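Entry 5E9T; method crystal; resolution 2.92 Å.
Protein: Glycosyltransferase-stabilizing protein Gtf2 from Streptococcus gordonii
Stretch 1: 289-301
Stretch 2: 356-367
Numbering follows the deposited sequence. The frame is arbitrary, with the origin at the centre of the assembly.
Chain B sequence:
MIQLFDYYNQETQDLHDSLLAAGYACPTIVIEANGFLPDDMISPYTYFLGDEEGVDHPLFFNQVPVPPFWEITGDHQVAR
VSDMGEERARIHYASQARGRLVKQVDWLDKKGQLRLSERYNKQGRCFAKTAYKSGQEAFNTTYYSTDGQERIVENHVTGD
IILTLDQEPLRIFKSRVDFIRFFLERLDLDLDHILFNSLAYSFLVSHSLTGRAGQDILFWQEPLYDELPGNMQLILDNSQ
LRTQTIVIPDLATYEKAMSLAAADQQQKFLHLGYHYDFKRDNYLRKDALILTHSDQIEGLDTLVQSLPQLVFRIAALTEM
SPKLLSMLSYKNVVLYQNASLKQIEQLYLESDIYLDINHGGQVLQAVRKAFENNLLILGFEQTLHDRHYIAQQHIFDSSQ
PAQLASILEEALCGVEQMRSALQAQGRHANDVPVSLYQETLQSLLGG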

# COMPACT_ATOMS: atom_id res chain seq x y z
N LEU B 289 -22.83 41.42 16.17
CA LEU B 289 -22.82 40.18 15.41
C LEU B 289 -21.38 39.77 15.16
O LEU B 289 -20.63 40.52 14.53
N ILE B 290 -21.00 38.60 15.66
CA ILE B 290 -19.68 38.03 15.42
C ILE B 290 -19.86 36.63 14.85
O ILE B 290 -20.69 35.85 15.33
N LEU B 291 -19.05 36.30 13.85
CA LEU B 291 -19.02 34.97 13.27
C LEU B 291 -17.66 34.35 13.57
O LEU B 291 -16.63 34.85 13.10
N THR B 292 -17.66 33.27 14.35
CA THR B 292 -16.43 32.61 14.75
C THR B 292 -16.53 31.13 14.40
O THR B 292 -17.62 30.57 14.29
N HIS B 293 -15.37 30.51 14.15
CA HIS B 293 -15.35 29.06 14.07
C HIS B 293 -15.17 28.38 15.42
O HIS B 293 -15.87 27.41 15.72
N SER B 294 -14.27 28.88 16.27
CA SER B 294 -14.27 28.45 17.66
C SER B 294 -13.40 29.39 18.47
O SER B 294 -12.73 30.28 17.94
N ASP B 295 -13.38 29.13 19.76
CA ASP B 295 -13.02 30.15 20.70
C ASP B 295 -11.49 30.11 20.99
O ASP B 295 -10.80 29.19 20.58
N GLN B 296 -10.99 31.13 21.70
CA GLN B 296 -11.88 32.20 22.08
C GLN B 296 -11.62 33.55 21.48
O GLN B 296 -10.49 34.00 21.25
N ILE B 297 -12.76 34.19 21.23
CA ILE B 297 -12.87 35.56 20.78
C ILE B 297 -11.98 36.38 21.71
O ILE B 297 -12.16 36.35 22.93
N GLU B 298 -11.04 37.13 21.15
CA GLU B 298 -10.06 37.78 22.00
C GLU B 298 -10.74 38.94 22.71
O GLU B 298 -11.23 39.87 22.07
N GLY B 299 -10.76 38.89 24.04
CA GLY B 299 -11.32 39.96 24.84
C GLY B 299 -12.83 40.10 24.77
O GLY B 299 -13.35 41.22 24.81
N LEU B 300 -13.55 38.98 24.68
CA LEU B 300 -15.00 39.08 24.71
C LEU B 300 -15.48 39.41 26.12
O LEU B 300 -16.22 40.38 26.32
N ASP B 301 -15.02 38.64 27.12
CA ASP B 301 -15.35 38.89 28.52
C ASP B 301 -15.10 40.35 28.89
O ASP B 301 -15.94 41.00 29.52
N ASP B 356 -14.52 42.46 14.78
CA ASP B 356 -13.75 41.35 14.23
C ASP B 356 -12.79 40.99 15.35
O ASP B 356 -11.66 41.46 15.43
N ILE B 357 -13.29 40.11 16.23
CA ILE B 357 -12.64 39.78 17.48
C ILE B 357 -12.21 38.33 17.58
O ILE B 357 -11.49 37.97 18.53
N ASN B 358 -12.65 37.47 16.66
CA ASN B 358 -12.50 36.03 16.74
C ASN B 358 -11.10 35.59 16.35
O ASN B 358 -10.30 36.34 15.77
N HIS B 359 -10.79 34.34 16.69
CA HIS B 359 -9.54 33.69 16.37
C HIS B 359 -9.79 32.58 15.35
O HIS B 359 -10.90 32.07 15.21
N GLY B 360 -8.74 32.23 14.61
CA GLY B 360 -8.87 31.21 13.59
C GLY B 360 -9.31 31.80 12.26
O GLY B 360 -9.09 32.98 11.96
N GLY B 361 -9.96 30.96 11.45
CA GLY B 361 -10.32 31.33 10.10
C GLY B 361 -11.67 32.02 10.00
O GLY B 361 -12.52 31.93 10.88
N GLN B 362 -11.85 32.71 8.87
CA GLN B 362 -13.03 33.54 8.66
C GLN B 362 -14.24 32.71 8.28
O GLN B 362 -14.13 31.64 7.68
N VAL B 363 -15.41 33.22 8.65
CA VAL B 363 -16.67 32.52 8.46
C VAL B 363 -17.41 33.23 7.33
O VAL B 363 -18.02 34.28 7.53
N LEU B 364 -17.38 32.62 6.14
CA LEU B 364 -18.16 33.01 4.95
C LEU B 364 -18.15 34.52 4.68
O LEU B 364 -19.20 35.17 4.68
N GLN B 365 -16.96 35.05 4.38
CA GLN B 365 -16.79 36.45 3.98
C GLN B 365 -17.56 37.40 4.90
O GLN B 365 -18.18 38.37 4.45
N ALA B 366 -17.51 37.11 6.20
CA ALA B 366 -18.29 37.86 7.18
C ALA B 366 -17.90 39.33 7.20
O ALA B 366 -18.77 40.20 7.31
N VAL B 367 -16.61 39.62 7.10
CA VAL B 367 -16.16 41.01 7.07
C VAL B 367 -16.76 41.73 5.87
O VAL B 367 -17.23 42.87 5.99

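The apolar centre is built around Ile357, whose side chain points toward the first stretch; the residue as a whole has more surface covered by the partner segment than any other residue of either stretch. With chi1 p and chi2 t, it extends so that its CD1 serves three neighbours at once: Ile297 CG2 at 3.3 Å, Ile290 CD1 at 3.6 Å and, more loosely, Leu300 CD1 at 4.3 Å. Ile290 also points toward the contact, though its chi1 of -34° lies between wells; Ile297 (m, p) comes in sideways. One methyl ties together a strand, a turn and the start of a helix.

A second apolar group forms where Leu291 (m, t) and Val363 (t) point toward each other, their CB atoms 3.7 Å apart. The leucine reaches further, setting CD1 3.6 Å from Ala366 CB.

Val363 also begins the passage to polar ground. Its CG2 covers one face of the His293 ring, 4.0 Å from the centroid, in a CH-pi contact. His293 (chi1 m) leaves its backbone sideways, but its end swings nearer, and at the ring edge ND1 donates to Gly361 O at 3.0 Å. Face and edge are therefore used separately, one for a methyl and the other for two carbonyls, Gly361 O and Gln362 O, the latter 3.1 Å from His293 CE1.

His359 (chi1 m) repeats the edge motif from the second stretch: its ND1 donates to Gln296 O at 2.7 Å, while its CE1 lies 3.4 Å from Glu298 CB. Glu298 (t, m) starts toward the contact, yet its end leads away, so its aliphatic base packs while the backbone supplies the polar link, Glu298 N to Ile357 O at 2.8 Å. Thr292 (t) rests OG1 3.3 Å from Asn358 CB and makes a weak hydrogen bond from OG1 to Ser294 O, also 3.3 Å.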

# COMPACT_ATOMS: atom_id res chain seq x y z
CB LEU B 289 -23.56 40.33 14.08
CG LEU B 289 -23.39 39.10 13.22
CD1 LEU B 289 -24.09 37.91 13.88
CD2 LEU B 289 -23.93 39.36 11.82
CB ILE B 290 -18.81 37.96 16.70
CG1 ILE B 290 -19.09 39.15 17.62
CG2 ILE B 290 -17.34 37.88 16.32
CD1 ILE B 290 -18.76 40.50 17.03
CB LEU B 291 -19.26 35.03 11.77
CG LEU B 291 -20.66 35.46 11.39
CD1 LEU B 291 -20.84 35.30 9.90
CD2 LEU B 291 -21.69 34.67 12.19
CB THR B 292 -16.17 32.77 16.25
OG1 THR B 292 -14.82 32.39 16.53
CG2 THR B 292 -17.12 31.90 17.06
CB HIS B 293 -14.30 28.61 13.07
CG HIS B 293 -14.80 28.65 11.66
ND1 HIS B 293 -14.25 29.45 10.69
CD2 HIS B 293 -15.86 28.03 11.09
CE1 HIS B 293 -14.92 29.29 9.56
NE2 HIS B 293 -15.91 28.43 9.78
CB SER B 294 -13.78 27.01 17.84
OG SER B 294 -14.26 26.50 19.08
CB ASP B 295 -13.90 29.96 21.95
CG ASP B 295 -13.93 28.53 22.43
OD1 ASP B 295 -14.74 27.74 21.92
OD2 ASP B 295 -13.14 28.21 23.34
CB GLN B 296 -11.95 32.31 23.60
CG GLN B 296 -13.27 32.92 24.06
CD GLN B 296 -13.08 33.93 25.11
OE1 GLN B 296 -12.03 34.55 25.23
NE2 GLN B 296 -14.12 34.15 25.89
CB ILE B 297 -14.33 36.03 20.86
CG1 ILE B 297 -15.23 35.24 19.89
CG2 ILE B 297 -14.41 37.51 20.71
CD1 ILE B 297 -15.80 33.95 20.48
CB GLU B 298 -8.86 38.24 21.17
CG GLU B 298 -7.65 38.69 21.98
CD GLU B 298 -7.93 39.92 22.82
OE1 GLU B 298 -7.44 39.97 23.97
OE2 GLU B 298 -8.65 40.82 22.34
CB LEU B 300 -15.63 37.79 24.20
CG LEU B 300 -17.13 37.77 23.98
CD1 LEU B 300 -17.66 38.94 23.14
CD2 LEU B 300 -17.42 36.45 23.33
CB ASP B 301 -14.50 37.97 29.41
CG ASP B 301 -15.25 37.46 30.63
OD1 ASP B 301 -14.68 36.61 31.35
OD2 ASP B 301 -16.40 37.88 30.87
CB ASP B 356 -13.04 41.76 12.95
CG ASP B 356 -12.66 40.57 12.09
OD1 ASP B 356 -13.25 39.49 12.28
OD2 ASP B 356 -11.79 40.73 11.21
CB ILE B 357 -13.57 40.16 18.65
CG1 ILE B 357 -15.00 39.84 18.21
CG2 ILE B 357 -13.46 41.64 18.94
CD1 ILE B 357 -16.04 40.05 19.27
CB ASN B 358 -13.55 35.32 15.89
CG ASN B 358 -13.75 35.97 14.55
OD1 ASN B 358 -13.13 36.99 14.24
ND2 ASN B 358 -14.62 35.39 13.73
CB HIS B 359 -8.88 33.11 17.62
CG HIS B 359 -8.04 34.09 18.37
ND1 HIS B 359 -8.30 34.46 19.67
CD2 HIS B 359 -6.94 34.79 18.00
CE1 HIS B 359 -7.39 35.34 20.07
NE2 HIS B 359 -6.56 35.56 19.07
CB GLN B 362 -12.73 34.59 7.59
CG GLN B 362 -13.94 35.18 6.89
CD GLN B 362 -13.66 36.58 6.43
OE1 GLN B 362 -12.91 37.30 7.08
NE2 GLN B 362 -14.24 36.97 5.32
CB VAL B 363 -17.48 32.51 9.77
CG1 VAL B 363 -18.42 31.34 9.84
CG2 VAL B 363 -16.53 32.47 10.95
CB LEU B 364 -19.60 32.51 5.06
CG LEU B 364 -19.92 31.05 5.40
CD1 LEU B 364 -19.84 30.80 6.88
CD2 LEU B 364 -21.30 30.70 4.90
CB GLN B 365 -17.16 36.66 2.51
CG GLN B 365 -16.10 36.09 1.57
CD GLN B 365 -16.24 36.56 0.14
OE1 GLN B 365 -17.33 36.57 -0.42
NE2 GLN B 365 -15.12 36.95 -0.47
CB ALA B 366 -18.12 37.24 8.56
CB VAL B 367 -14.63 41.08 7.08
CG1 VAL B 367 -14.17 42.52 6.90
CG2 VAL B 367 -14.07 40.50 8.37